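Local coordinates for macrolide export ATP-binding/permease protein MacB (Actinobacillus actinomycetemcomitans, PDB 3FTJ) that probably exports macrolide antibiotics as the inner-membrane ABC transporter of the tripartite MacAB-TdeA efflux system, the present chain being its periplasmic region, at residues D26-S29 and R30-Q33; D39-T42 and L43-S47; T177-I180 and S181-V184; S199-G202 and K203-F207; K215-I218 and E219-G223. All coordinates share one frame; numbering follows the deposited sequence.

How the contacts relate
The five contacts are local ones, strung in series along the periplasmic region, and none lies at a ligand site. Contacts 1, 4, 2 and 3 touch one another in that order. His-201 of contact 4 reaches back to Asp-39 of contact 2, with NE2 2.5 Å from OD2 in a probable hydrogen bond, although the two centres are about 15 Å apart. Contact 1, about 14 Å from contact 4 between centres, touches it where Arg-30 NE packs 3.9 Å from Phe-207 CZ. Contacts 2 and 3, with centres about 12 Å apart, meet through Ser-47 O and Ser-181 OG. Contact 5 touches none of them, its nearest atoms about 9 Å from contact 4, at the chain's C-terminal end.

Contact 1 of 5, residues D26-S29 and R30-Q33; sequences DRRS and RHIQ
The short, weakly bonded helix 27-31 on the surface of the MacB periplasmic core domain is a single turn in which His-31 folds back on Arg-27. His-31 ND1 donates to Arg-27 O at 3.0 Å, an angled bond (138° at the hydrogen) with the oxygen 25° out of the imidazole plane. The ring is carried there by CG lying opposite the carbonyl carbon and next to the backbone N (chi1 -76°), which turns it back along the helix. Arg-27 O also takes Arg-30 N at 3.0 Å, and the two donors come to it from opposite faces of the carbonyl plane. His-31 N bonds Arg-28 O as well.

At the start of the turn Asp-26 is the N-cap: its OD1 accepts a weak but nearly linear bond from Ser-29 N at 3.3 Å. Aspartate suits this place because its short carboxylate can reach a first-turn amide that has no helical carbonyl before it to accept its hydrogen. Ser-29 OG donates to Asp-26 O at 3.1 Å and is bonded as well to the backbone N of Asn-22, so a small hydroxyl ties the turn to the preceding loop. The aliphatic part of Arg-30 runs past the first carbonyl, CG 3.5 Å from Asp-26 O, and its side chain goes on to touch Phe-19 of strand 15-20.

The His-31 ring lies implausibly close to the Arg-28 guanidinium, so its exact position is doubtful. As modelled, the imidazole would serve as an extra N-H donor and, together with the aspartate cap, would probably help to hold a turn whose main-chain bonds are partly weak.

Contact 2 of 5, residues D39-T42 and L43-S47; sequences DANT and LSKQS
Asn-41 and Lys-45, one turn apart toward the end of helix 37-44, send their side chains obliquely across each other. Asn-41 has CG opposite its backbone N (chi1 -173°), while the lysine chain is extended beyond CG and passes over the backbone, CG 3.7 Å from Asn-41 O. At the far end Lys-45 NZ gives a weak hydrogen bond to Asn-41 OD1 at 3.3 Å. Polar side chains, a short amide and a long ammonium, fit this outer face, where both residues are exposed.

Leu-43 lies on the buried face. Its CG rests 3.4 Å from Asp-39 O, whose carbonyl takes Leu-43 N in a regular helical bond, and the branched end packs between strand 49-64 and helix 186-201, against Val-52 and Leu-196. Asp-39 turns its carboxylate away from this turn, to His-201 and the backbone N of Lys-36. Ala-40 is small enough to sit close to Val-52.

Thr-42 and Gln-46 run side by side, pointing the same way, and the threonine OG1 bonds back to Ser-38 O. Lys-45 N bonds Thr-42 O. Ser-44 OG donates to Asn-41 O at a modelled 2.4 Å, so short that the length is doubtful.

Contact 3 of 5, residues T177-I180 and S181-V184; sequences TVKI and SDDV
A bend at chi2 (-72°) turns the Lys-179 chain along the strand, and from there it runs on extended to NZ; Asp-182, with CG beside its own backbone N and opposite the carbonyl carbon (chi1 -50°), swings its carboxylate back to meet it. The two side chains lie obliquely to each other, and Lys-179 NZ forms a salt bridge with Asp-182 OD2 at 2.9 Å. The ammonium approaches that oxygen nearly end-on, in line with the C-O bond. Asp-182 OD2 has a second partner, the NE2 of Gln-50 on strand 49-64, so one carboxylate oxygen gathers a charged donor and an amide donor. Two donors on one oxygen would favour the ionised form of Asp-182.

This is the end of strand 175-180, an inner strand flanked by strands 15-20 and 49-64, where the chain leaves the mixed sheet for helix 186-201. The exit is a type I beta turn from Ser-181 to Val-184, closed by a weak bond of 3.3 Å from Val-184 N to Ser-181 O. Asp-182 occupies the second position of the turn, from which its short side chain can fold back over the strand end.

Ile-180 faces the other way from Lys-179, as alternation along a strand requires, and its buried branched side chain packs on Ala-189 of helix 186-201. Val-184, the last residue of the turn, points its CB toward the strand, but its methyl is modelled too close to that of Ile-180 and their approach is doubtful. Ser-181 OG makes a weak hydrogen bond to Ser-47 O, joining the turn to the segment that precedes strand 49-64.

Contact 4 of 5, residues S199-G202 and K203-F207; sequences SLHG and KKDFF
His-201, the last residue of helix 186-201, reaches across the turn to Asp-205 just before strand 206-209. Its CB lies 3.6 Å from Lys-203 O, and CG has Asp-205 OD1 at the same distance. ND1 then donates to Asp-205 OD1 at 2.6 Å, an almost straight bond (178°) lying in the ring plane and taken by the syn lone pair of the carboxylate. CE1 passes the same oxygen, and NE2 at the far end bonds Asp-39 of helix 37-44. Phe-206 turns its edge toward the imidazole face in an offset edge-to-face pair, centroids 5.9 Å apart with planes at 89°.

Between helix and strand, Gly-202 takes a positive phi (83°), which a residue without a side chain adopts readily. Lys-203 curls its NZ onto Asp-205 OD2 in a salt bridge of 2.8 Å, met on the anti side. A water donates to the same OD2 and, weakly, to His-201 O.

Both carboxylate oxygens of the buried Asp-205 are thus supplied with donors, which would favour its negative charge. With an aspartate at each ring nitrogen, the imidazole is fixed in rotation and may well be protonated, linking helix 37-44 to this turn.

Contact 5 of 5, residues K215-I218 and E219-G223; sequences KQTI and ENTTG
Asn-220 and Gln-216 lie side by side, and the asparagine supplies two donors to one carbonyl. Its ND2 gives a hydrogen bond to Gln-216 O at 2.6 Å, tilted 24° from the carbonyl plane, while its backbone N reaches the same oxygen at 3.2 Å from the opposite face. CG next to the backbone N (chi1 -71°) brings the amide back over the preceding turn, where ND2 also lies 3.6 Å from Gln-216 CG. The two side-chain amide planes stand at 69° to each other.

Thr-217 O is served in a similar way: Thr-221 OG1 donates to it at 2.9 Å, and Asn-220 N adds a weak bond. This is the C-terminal end of helix 211-219, on the surface near the end of the chain, where Asn-220 is the first residue to leave helical angles. Carbonyls of a last turn lack the full run of main-chain donors, so asparagine and threonine, with donors on short side chains, suit these places. Ile-218 O still receives Thr-221 N, weakly, at 3.3 Å. The hydroxyl of Thr-217 is turned back to Thr-213 O.

Earlier in the turn Lys-215 O takes Glu-219 N at 2.9 Å in a regular helical bond. Lys-215 and Glu-219 pass obliquely, the lysine CG, CD and CE following the carboxylate and NZ forming a long salt bridge of 3.9 Å to OE2. Both also touch Ile-4 of the N-terminal part of the chain.

Contact 1 of 5, residues D26-S29 and R30-Q33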
loop_
_atom_site.group_PDB
_atom_site.type_symbol
_atom_site.label_atom_id
_atom_site.label_comp_id
_atom_site.label_asym_id
_atom_site.label_seq_id
_atom_site.Cartn_x
_atom_site.Cartn_y
_atom_site.Cartn_z
ATOM N N ASP A 26 -13.180 13.383 6.539
ATOM C CA ASP A 26 -13.474 12.796 7.838
ATOM C C ASP A 26 -12.223 12.105 8.380
ATOM O O ASP A 26 -12.168 10.878 8.471
ATOM C CB ASP A 26 -14.631 11.801 7.718
ATOM C CG ASP A 26 -15.267 11.472 9.060
ATOM O OD1 ASP A 26 -14.637 11.722 10.106
ATOM O OD2 ASP A 26 -16.402 10.955 9.068
ATOM N N ARG A 27 -11.219 12.908 8.730
ATOM C CA ARG A 27 -9.946 12.401 9.239
ATOM C C ARG A 27 -10.140 11.517 10.459
ATOM O O ARG A 27 -9.482 10.484 10.602
ATOM C CB ARG A 27 -9.008 13.554 9.598
ATOM C CG ARG A 27 -8.467 14.332 8.409
ATOM C CD ARG A 27 -9.565 15.134 7.735
ATOM N NE ARG A 27 -9.040 16.051 6.727
ATOM C CZ ARG A 27 -9.788 16.902 6.033
ATOM N NH1 ARG A 27 -11.098 16.954 6.237
ATOM N NH2 ARG A 27 -9.228 17.703 5.136
ATOM N N ARG A 28 -11.044 11.938 11.338
ATOM C CA ARG A 28 -11.355 11.192 12.549
ATOM C C ARG A 28 -11.631 9.714 12.276
ATOM O O ARG A 28 -10.911 8.839 12.770
ATOM C CB ARG A 28 -12.544 11.825 13.274
ATOM C CG ARG A 28 -12.165 12.934 14.239
ATOM C CD ARG A 28 -11.548 12.371 15.512
ATOM N NE ARG A 28 -10.161 11.941 15.335
ATOM C CZ ARG A 28 -9.774 10.675 15.205
ATOM N NH1 ARG A 28 -10.667 9.692 15.225
ATOM N NH2 ARG A 28 -8.489 10.390 15.056
ATOM N N SER A 29 -12.674 9.442 11.494
ATOM C CA SER A 29 -13.065 8.068 11.202
ATOM C C SER A 29 -11.933 7.286 10.542
ATOM O O SER A 29 -11.938 6.052 10.562
ATOM C CB SER A 29 -14.332 8.022 10.335
ATOM O OG SER A 29 -14.098 8.538 9.034
ATOM N N ARG A 30 -10.966 8.001 9.965
ATOM C CA ARG A 30 -9.864 7.357 9.245
ATOM C C ARG A 30 -8.836 6.741 10.190
ATOM O O ARG A 30 -8.052 5.877 9.786
ATOM C CB ARG A 30 -9.179 8.330 8.265
ATOM C CG ARG A 30 -9.985 8.628 6.990
ATOM C CD ARG A 30 -9.170 9.386 5.937
ATOM N NE ARG A 30 -8.370 8.497 5.092
ATOM C CZ ARG A 30 -7.037 8.476 5.048
ATOM N NH1 ARG A 30 -6.315 9.306 5.799
ATOM N NH2 ARG A 30 -6.416 7.623 4.242
ATOM N N HIS A 31 -8.841 7.185 11.444
ATOM C CA HIS A 31 -7.914 6.658 12.441
ATOM C C HIS A 31 -8.312 5.262 12.929
ATOM O O HIS A 31 -7.454 4.465 13.294
ATOM C CB HIS A 31 -7.805 7.611 13.632
ATOM C CG HIS A 31 -6.968 8.822 13.365
ATOM N ND1 HIS A 31 -7.473 9.964 12.772
ATOM C CD2 HIS A 31 -5.665 9.084 13.624
ATOM C CE1 HIS A 31 -6.518 10.870 12.678
ATOM N NE2 HIS A 31 -5.409 10.360 13.185
ATOM N N ILE A 32 -9.608 4.972 12.935
ATOM C CA ILE A 32 -10.086 3.685 13.421
ATOM C C ILE A 32 -9.786 2.587 12.413
ATOM O O ILE A 32 -10.310 2.602 11.302
ATOM C CB ILE A 32 -11.603 3.699 13.655
ATOM C CG1 ILE A 32 -12.043 5.029 14.268
ATOM C CG2 ILE A 32 -12.015 2.501 14.510
ATOM C CD1 ILE A 32 -11.642 5.183 15.707
ATOM N N GLN A 33 -8.958 1.623 12.800
ATOM C CA GLN A 33 -8.579 0.551 11.885
ATOM C C GLN A 33 -9.520 -0.647 11.956
ATOM O O GLN A 33 -9.466 -1.415 12.911
ATOM C CB GLN A 33 -7.175 0.061 12.206
ATOM C CG GLN A 33 -6.077 0.869 11.606
ATOM C CD GLN A 33 -4.750 0.144 11.671
ATOM O OE1 GLN A 33 -4.377 -0.423 12.712
ATOM N NE2 GLN A 33 -4.023 0.162 10.562
#

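Contact 2 of 5, residues D39-T42 and L43-S47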
loop_
_atom_site.group_PDB
_atom_site.type_symbol
_atom_site.label_atom_id
_atom_site.label_comp_id
_atom_site.label_asym_id
_atom_site.label_seq_id
_atom_site.Cartn_x
_atom_site.Cartn_y
_atom_site.Cartn_z
ATOM N N ASP A 39 -9.876 -9.839 5.953
ATOM C CA ASP A 39 -10.635 -9.167 4.913
ATOM C C ASP A 39 -9.908 -9.324 3.571
ATOM O O ASP A 39 -10.511 -9.741 2.578
ATOM C CB ASP A 39 -10.803 -7.677 5.223
ATOM C CG ASP A 39 -11.660 -7.413 6.453
ATOM O OD1 ASP A 39 -12.399 -8.316 6.905
ATOM O OD2 ASP A 39 -11.591 -6.276 6.968
ATOM N N ALA A 40 -8.612 -8.999 3.548
ATOM C CA ALA A 40 -7.809 -9.108 2.333
ATOM C C ALA A 40 -7.754 -10.542 1.805
ATOM O O ALA A 40 -7.764 -10.767 0.596
ATOM C CB ALA A 40 -6.393 -8.573 2.566
ATOM N N ASN A 41 -7.698 -11.509 2.711
ATOM C CA ASN A 41 -7.678 -12.908 2.307
ATOM C C ASN A 41 -8.973 -13.286 1.590
ATOM O O ASN A 41 -8.952 -13.900 0.529
ATOM C CB ASN A 41 -7.454 -13.806 3.523
ATOM C CG ASN A 41 -7.242 -15.263 3.144
ATOM O OD1 ASN A 41 -8.021 -16.135 3.533
ATOM N ND2 ASN A 41 -6.196 -15.530 2.368
ATOM N N THR A 42 -10.106 -12.909 2.168
ATOM C CA THR A 42 -11.395 -13.199 1.553
ATOM C C THR A 42 -11.547 -12.530 0.190
ATOM O O THR A 42 -12.071 -13.127 -0.757
ATOM C CB THR A 42 -12.530 -12.787 2.472
ATOM O OG1 THR A 42 -12.417 -13.529 3.690
ATOM C CG2 THR A 42 -13.884 -13.080 1.823
ATOM N N LEU A 43 -11.071 -11.296 0.078
ATOM C CA LEU A 43 -11.110 -10.589 -1.198
ATOM C C LEU A 43 -10.265 -11.302 -2.250
ATOM O O LEU A 43 -10.658 -11.403 -3.409
ATOM C CB LEU A 43 -10.645 -9.139 -1.031
ATOM C CG LEU A 43 -11.580 -8.221 -0.233
ATOM C CD1 LEU A 43 -10.866 -6.932 0.190
ATOM C CD2 LEU A 43 -12.821 -7.894 -1.043
ATOM N N SER A 44 -9.108 -11.808 -1.843
ATOM C CA SER A 44 -8.202 -12.466 -2.784
ATOM C C SER A 44 -8.855 -13.679 -3.429
ATOM O O SER A 44 -8.384 -14.172 -4.455
ATOM C CB SER A 44 -6.918 -12.907 -2.088
ATOM O OG SER A 44 -7.197 -13.899 -1.117
ATOM N N LYS A 45 -9.940 -14.153 -2.822
ATOM C CA LYS A 45 -10.609 -15.357 -3.294
ATOM C C LYS A 45 -11.789 -15.102 -4.231
ATOM O O LYS A 45 -12.289 -16.032 -4.860
ATOM C CB LYS A 45 -11.029 -16.231 -2.110
ATOM C CG LYS A 45 -9.845 -16.920 -1.456
ATOM C CD LYS A 45 -10.192 -17.542 -0.126
ATOM C CE LYS A 45 -8.982 -18.300 0.421
ATOM N NZ LYS A 45 -9.166 -18.762 1.829
ATOM N N GLN A 46 -12.236 -13.853 -4.325
ATOM C CA GLN A 46 -13.324 -13.520 -5.239
ATOM C C GLN A 46 -12.843 -13.723 -6.666
ATOM O O GLN A 46 -11.687 -13.454 -6.987
ATOM C CB GLN A 46 -13.807 -12.080 -5.035
ATOM C CG GLN A 46 -14.261 -11.789 -3.621
ATOM C CD GLN A 46 -15.001 -12.960 -3.000
ATOM O OE1 GLN A 46 -14.578 -13.505 -1.978
ATOM N NE2 GLN A 46 -16.105 -13.357 -3.618
ATOM N N SER A 47 -13.737 -14.193 -7.526
ATOM C CA SER A 47 -13.349 -14.575 -8.877
ATOM C C SER A 47 -13.044 -13.353 -9.721
ATOM O O SER A 47 -12.285 -13.426 -10.684
ATOM C CB SER A 47 -14.452 -15.413 -9.532
ATOM O OG SER A 47 -15.696 -14.729 -9.493
#

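Contact 3 of 5, residues T177-I180 and S181-V184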
loop_
_atom_site.group_PDB
_atom_site.type_symbol
_atom_site.label_atom_id
_atom_site.label_comp_id
_atom_site.label_asym_id
_atom_site.label_seq_id
_atom_site.Cartn_x
_atom_site.Cartn_y
_atom_site.Cartn_z
ATOM N N THR A 177 -5.499 -2.408 -1.525
ATOM C CA THR A 177 -5.683 -2.141 -2.942
ATOM C C THR A 177 -5.941 -3.450 -3.682
ATOM O O THR A 177 -5.190 -4.412 -3.527
ATOM C CB THR A 177 -4.481 -1.411 -3.556
ATOM O OG1 THR A 177 -4.261 -0.180 -2.851
ATOM C CG2 THR A 177 -4.741 -1.109 -5.027
ATOM N N VAL A 178 -7.018 -3.481 -4.464
ATOM C CA VAL A 178 -7.379 -4.661 -5.237
ATOM C C VAL A 178 -7.198 -4.370 -6.722
ATOM O O VAL A 178 -7.460 -3.259 -7.184
ATOM C CB VAL A 178 -8.847 -5.116 -4.980
ATOM C CG1 VAL A 178 -9.122 -5.289 -3.490
ATOM C CG2 VAL A 178 -9.824 -4.139 -5.579
ATOM N N LYS A 179 -6.726 -5.368 -7.461
ATOM C CA LYS A 179 -6.659 -5.272 -8.911
ATOM C C LYS A 179 -7.845 -6.046 -9.441
ATOM O O LYS A 179 -8.007 -7.232 -9.143
ATOM C CB LYS A 179 -5.361 -5.878 -9.437
ATOM C CG LYS A 179 -4.785 -5.188 -10.671
ATOM C CD LYS A 179 -5.606 -5.458 -11.924
ATOM C CE LYS A 179 -4.858 -4.982 -13.169
ATOM N NZ LYS A 179 -5.584 -5.275 -14.441
ATOM N N ILE A 180 -8.683 -5.358 -10.209
ATOM C CA ILE A 180 -9.911 -5.932 -10.745
ATOM C C ILE A 180 -9.622 -6.782 -11.987
ATOM O O ILE A 180 -8.754 -6.440 -12.794
ATOM C CB ILE A 180 -10.918 -4.806 -11.081
ATOM C CG1 ILE A 180 -11.541 -4.260 -9.801
ATOM C CG2 ILE A 180 -12.008 -5.294 -11.989
ATOM C CD1 ILE A 180 -12.199 -5.324 -8.952
ATOM N N SER A 181 -10.330 -7.902 -12.118
ATOM C CA SER A 181 -10.232 -8.732 -13.317
ATOM C C SER A 181 -10.408 -7.865 -14.559
ATOM O O SER A 181 -11.276 -6.992 -14.604
ATOM C CB SER A 181 -11.285 -9.851 -13.307
ATOM O OG SER A 181 -11.072 -10.759 -12.234
ATOM N N ASP A 182 -9.575 -8.112 -15.562
ATOM C CA ASP A 182 -9.604 -7.330 -16.790
ATOM C C ASP A 182 -10.981 -7.360 -17.462
ATOM O O ASP A 182 -11.407 -6.376 -18.064
ATOM C CB ASP A 182 -8.528 -7.834 -17.764
ATOM C CG ASP A 182 -7.155 -7.967 -17.110
ATOM O OD1 ASP A 182 -6.307 -8.711 -17.656
ATOM O OD2 ASP A 182 -6.922 -7.333 -16.054
ATOM N N ASP A 183 -11.680 -8.486 -17.344
ATOM C CA ASP A 183 -12.932 -8.676 -18.075
ATOM C C ASP A 183 -14.209 -8.451 -17.257
ATOM O O ASP A 183 -15.260 -8.993 -17.598
ATOM C CB ASP A 183 -12.966 -10.064 -18.737
ATOM C CG ASP A 183 -12.797 -11.198 -17.735
ATOM O OD1 ASP A 183 -13.268 -11.057 -16.587
ATOM O OD2 ASP A 183 -12.189 -12.232 -18.098
ATOM N N VAL A 184 -14.133 -7.650 -16.196
ATOM C CA VAL A 184 -15.325 -7.382 -15.384
ATOM C C VAL A 184 -15.677 -5.899 -15.310
ATOM O O VAL A 184 -14.794 -5.035 -15.281
ATOM C CB VAL A 184 -15.205 -7.959 -13.947
ATOM C CG1 VAL A 184 -13.997 -7.392 -13.252
ATOM C CG2 VAL A 184 -16.459 -7.648 -13.137
#

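Contact 4 of 5, residues S199-G202 and K203-F207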
loop_
_atom_site.group_PDB
_atom_site.type_symbol
_atom_site.label_atom_id
_atom_site.label_comp_id
_atom_site.label_asym_id
_atom_site.label_seq_id
_atom_site.Cartn_x
_atom_site.Cartn_y
_atom_site.Cartn_z
ATOM N N SER A 199 -20.728 -6.905 4.683
ATOM C CA SER A 199 -21.090 -8.183 5.296
ATOM C C SER A 199 -20.028 -8.611 6.312
ATOM O O SER A 199 -20.341 -9.072 7.416
ATOM C CB SER A 199 -21.231 -9.253 4.210
ATOM O OG SER A 199 -21.642 -10.498 4.748
ATOM N N LEU A 200 -18.769 -8.462 5.918
ATOM C CA LEU A 200 -17.639 -8.809 6.771
ATOM C C LEU A 200 -17.608 -7.950 8.026
ATOM O O LEU A 200 -17.527 -8.469 9.144
ATOM C CB LEU A 200 -16.340 -8.609 6.000
ATOM C CG LEU A 200 -15.480 -9.795 5.568
ATOM C CD1 LEU A 200 -16.213 -11.105 5.630
ATOM C CD2 LEU A 200 -14.901 -9.531 4.179
ATOM N N HIS A 201 -17.672 -6.635 7.839
ATOM C CA HIS A 201 -17.544 -5.684 8.947
ATOM C C HIS A 201 -18.830 -5.487 9.731
ATOM O O HIS A 201 -18.805 -4.995 10.860
ATOM C CB HIS A 201 -17.067 -4.321 8.430
ATOM C CG HIS A 201 -15.631 -4.306 8.011
ATOM N ND1 HIS A 201 -14.938 -3.136 7.755
ATOM C CD2 HIS A 201 -14.744 -5.313 7.836
ATOM C CE1 HIS A 201 -13.700 -3.429 7.408
ATOM N NE2 HIS A 201 -13.554 -4.744 7.449
ATOM N N GLY A 202 -19.956 -5.853 9.128
ATOM C CA GLY A 202 -21.251 -5.649 9.750
ATOM C C GLY A 202 -21.805 -4.249 9.543
ATOM O O GLY A 202 -22.890 -3.935 10.033
ATOM N N LYS A 203 -21.062 -3.417 8.812
ATOM C CA LYS A 203 -21.441 -2.022 8.570
ATOM C C LYS A 203 -20.493 -1.357 7.568
ATOM O O LYS A 203 -19.366 -1.815 7.359
ATOM C CB LYS A 203 -21.424 -1.221 9.877
ATOM C CG LYS A 203 -20.023 -1.013 10.458
ATOM C CD LYS A 203 -20.069 -0.172 11.719
ATOM C CE LYS A 203 -18.718 0.478 12.018
ATOM N NZ LYS A 203 -17.673 -0.485 12.496
ATOM N N LYS A 204 -20.944 -0.264 6.964
ATOM C CA LYS A 204 -20.117 0.464 6.009
ATOM C C LYS A 204 -19.211 1.434 6.760
ATOM O O LYS A 204 -19.585 2.575 7.029
ATOM C CB LYS A 204 -20.985 1.207 4.984
ATOM C CG LYS A 204 -20.197 2.018 3.965
ATOM C CD LYS A 204 -20.053 1.288 2.649
ATOM C CE LYS A 204 -19.203 2.069 1.660
ATOM N NZ LYS A 204 -19.443 3.525 1.776
ATOM N N ASP A 205 -18.021 0.953 7.110
ATOM C CA ASP A 205 -17.064 1.738 7.861
ATOM C C ASP A 205 -15.769 1.865 7.074
ATOM O O ASP A 205 -14.679 1.887 7.645
ATOM C CB ASP A 205 -16.805 1.093 9.224
ATOM C CG ASP A 205 -16.271 -0.318 9.108
ATOM O OD1 ASP A 205 -15.929 -0.736 7.987
ATOM O OD2 ASP A 205 -16.187 -1.009 10.144
ATOM N N PHE A 206 -15.906 1.950 5.755
ATOM C CA PHE A 206 -14.769 2.016 4.844
ATOM C C PHE A 206 -15.255 2.761 3.626
ATOM O O PHE A 206 -16.458 2.948 3.452
ATOM C CB PHE A 206 -14.349 0.605 4.419
ATOM C CG PHE A 206 -15.457 -0.177 3.771
ATOM C CD1 PHE A 206 -15.686 -0.084 2.403
ATOM C CD2 PHE A 206 -16.283 -0.987 4.531
ATOM C CE1 PHE A 206 -16.718 -0.799 1.800
ATOM C CE2 PHE A 206 -17.318 -1.702 3.943
ATOM C CZ PHE A 206 -17.539 -1.606 2.571
ATOM N N PHE A 207 -14.334 3.184 2.773
ATOM C CA PHE A 207 -14.729 3.792 1.511
ATOM C C PHE A 207 -13.762 3.366 0.424
ATOM O O PHE A 207 -12.640 2.943 0.711
ATOM C CB PHE A 207 -14.816 5.318 1.621
ATOM C CG PHE A 207 -13.524 5.987 2.006
ATOM C CD1 PHE A 207 -12.763 6.652 1.056
ATOM C CD2 PHE A 207 -13.082 5.974 3.321
ATOM C CE1 PHE A 207 -11.579 7.281 1.408
ATOM C CE2 PHE A 207 -11.896 6.607 3.681
ATOM C CZ PHE A 207 -11.147 7.260 2.723
HETATM O O HOH W 1 -15.925 -3.250 11.261
#

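Contact 5 of 5, residues K215-I218 and E219-G223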
loop_
_atom_site.group_PDB
_atom_site.type_symbol
_atom_site.label_atom_id
_atom_site.label_comp_id
_atom_site.label_asym_id
_atom_site.label_seq_id
_atom_site.Cartn_x
_atom_site.Cartn_y
_atom_site.Cartn_z
ATOM N N LYS A 215 -13.745 10.974 -10.747
ATOM C CA LYS A 215 -14.698 11.630 -11.636
ATOM C C LYS A 215 -15.860 12.244 -10.859
ATOM O O LYS A 215 -16.259 13.381 -11.109
ATOM C CB LYS A 215 -15.240 10.649 -12.674
ATOM C CG LYS A 215 -16.146 11.310 -13.693
ATOM C CD LYS A 215 -16.855 10.294 -14.570
ATOM C CE LYS A 215 -17.871 9.499 -13.768
ATOM N NZ LYS A 215 -19.030 9.068 -14.604
ATOM N N GLN A 216 -16.399 11.483 -9.912
ATOM C CA GLN A 216 -17.545 11.939 -9.141
ATOM C C GLN A 216 -17.173 13.155 -8.297
ATOM O O GLN A 216 -17.995 14.042 -8.061
ATOM C CB GLN A 216 -18.092 10.810 -8.268
ATOM C CG GLN A 216 -19.470 11.083 -7.708
ATOM C CD GLN A 216 -19.996 9.936 -6.871
ATOM O OE1 GLN A 216 -19.802 8.766 -7.208
ATOM N NE2 GLN A 216 -20.671 10.265 -5.773
ATOM N N THR A 217 -15.923 13.199 -7.854
ATOM C CA THR A 217 -15.432 14.345 -7.105
ATOM C C THR A 217 -15.338 15.582 -7.999
ATOM O O THR A 217 -15.721 16.677 -7.593
ATOM C CB THR A 217 -14.049 14.069 -6.487
ATOM O OG1 THR A 217 -14.167 13.045 -5.494
ATOM C CG2 THR A 217 -13.499 15.331 -5.842
ATOM N N ILE A 218 -14.830 15.407 -9.215
ATOM C CA ILE A 218 -14.654 16.537 -10.120
ATOM C C ILE A 218 -16.001 17.108 -10.555
ATOM O O ILE A 218 -16.167 18.321 -10.652
ATOM C CB ILE A 218 -13.806 16.169 -11.356
ATOM C CG1 ILE A 218 -12.463 15.584 -10.917
ATOM C CG2 ILE A 218 -13.581 17.392 -12.223
ATOM C CD1 ILE A 218 -11.474 15.415 -12.036
ATOM N N GLU A 219 -16.964 16.228 -10.802
ATOM C CA GLU A 219 -18.296 16.652 -11.209
ATOM C C GLU A 219 -18.990 17.459 -10.112
ATOM O O GLU A 219 -19.737 18.395 -10.395
ATOM C CB GLU A 219 -19.140 15.436 -11.588
ATOM C CG GLU A 219 -18.550 14.618 -12.729
ATOM C CD GLU A 219 -19.341 13.351 -13.011
ATOM O OE1 GLU A 219 -19.845 12.739 -12.040
ATOM O OE2 GLU A 219 -19.449 12.967 -14.202
ATOM N N ASN A 220 -18.729 17.102 -8.859
ATOM C CA ASN A 220 -19.411 17.727 -7.732
ATOM C C ASN A 220 -18.640 18.895 -7.127
ATOM O O ASN A 220 -18.977 19.378 -6.045
ATOM C CB ASN A 220 -19.747 16.686 -6.661
ATOM C CG ASN A 220 -20.848 15.740 -7.098
ATOM O OD1 ASN A 220 -22.012 16.127 -7.197
ATOM N ND2 ASN A 220 -20.489 14.494 -7.355
ATOM N N THR A 221 -17.601 19.337 -7.827
ATOM C CA THR A 221 -16.858 20.528 -7.428
ATOM C C THR A 221 -17.226 21.691 -8.349
ATOM O O THR A 221 -17.457 21.505 -9.547
ATOM C CB THR A 221 -15.328 20.296 -7.444
ATOM O OG1 THR A 221 -14.989 19.268 -6.506
ATOM C CG2 THR A 221 -14.591 21.565 -7.057
ATOM N N THR A 222 -17.290 22.889 -7.776
ATOM C CA THR A 222 -17.682 24.080 -8.516
ATOM C C THR A 222 -16.572 24.574 -9.443
ATOM O O THR A 222 -15.438 24.785 -9.013
ATOM C CB THR A 222 -18.105 25.192 -7.549
ATOM O OG1 THR A 222 -19.473 24.988 -7.167
ATOM C CG2 THR A 222 -17.951 26.551 -8.198
ATOM N N GLY A 223 -16.903 24.757 -10.717
ATOM C CA GLY A 223 -15.908 25.099 -11.720
ATOM C C GLY A 223 -16.055 26.482 -12.334
ATOM O O GLY A 223 -16.209 26.615 -13.554
#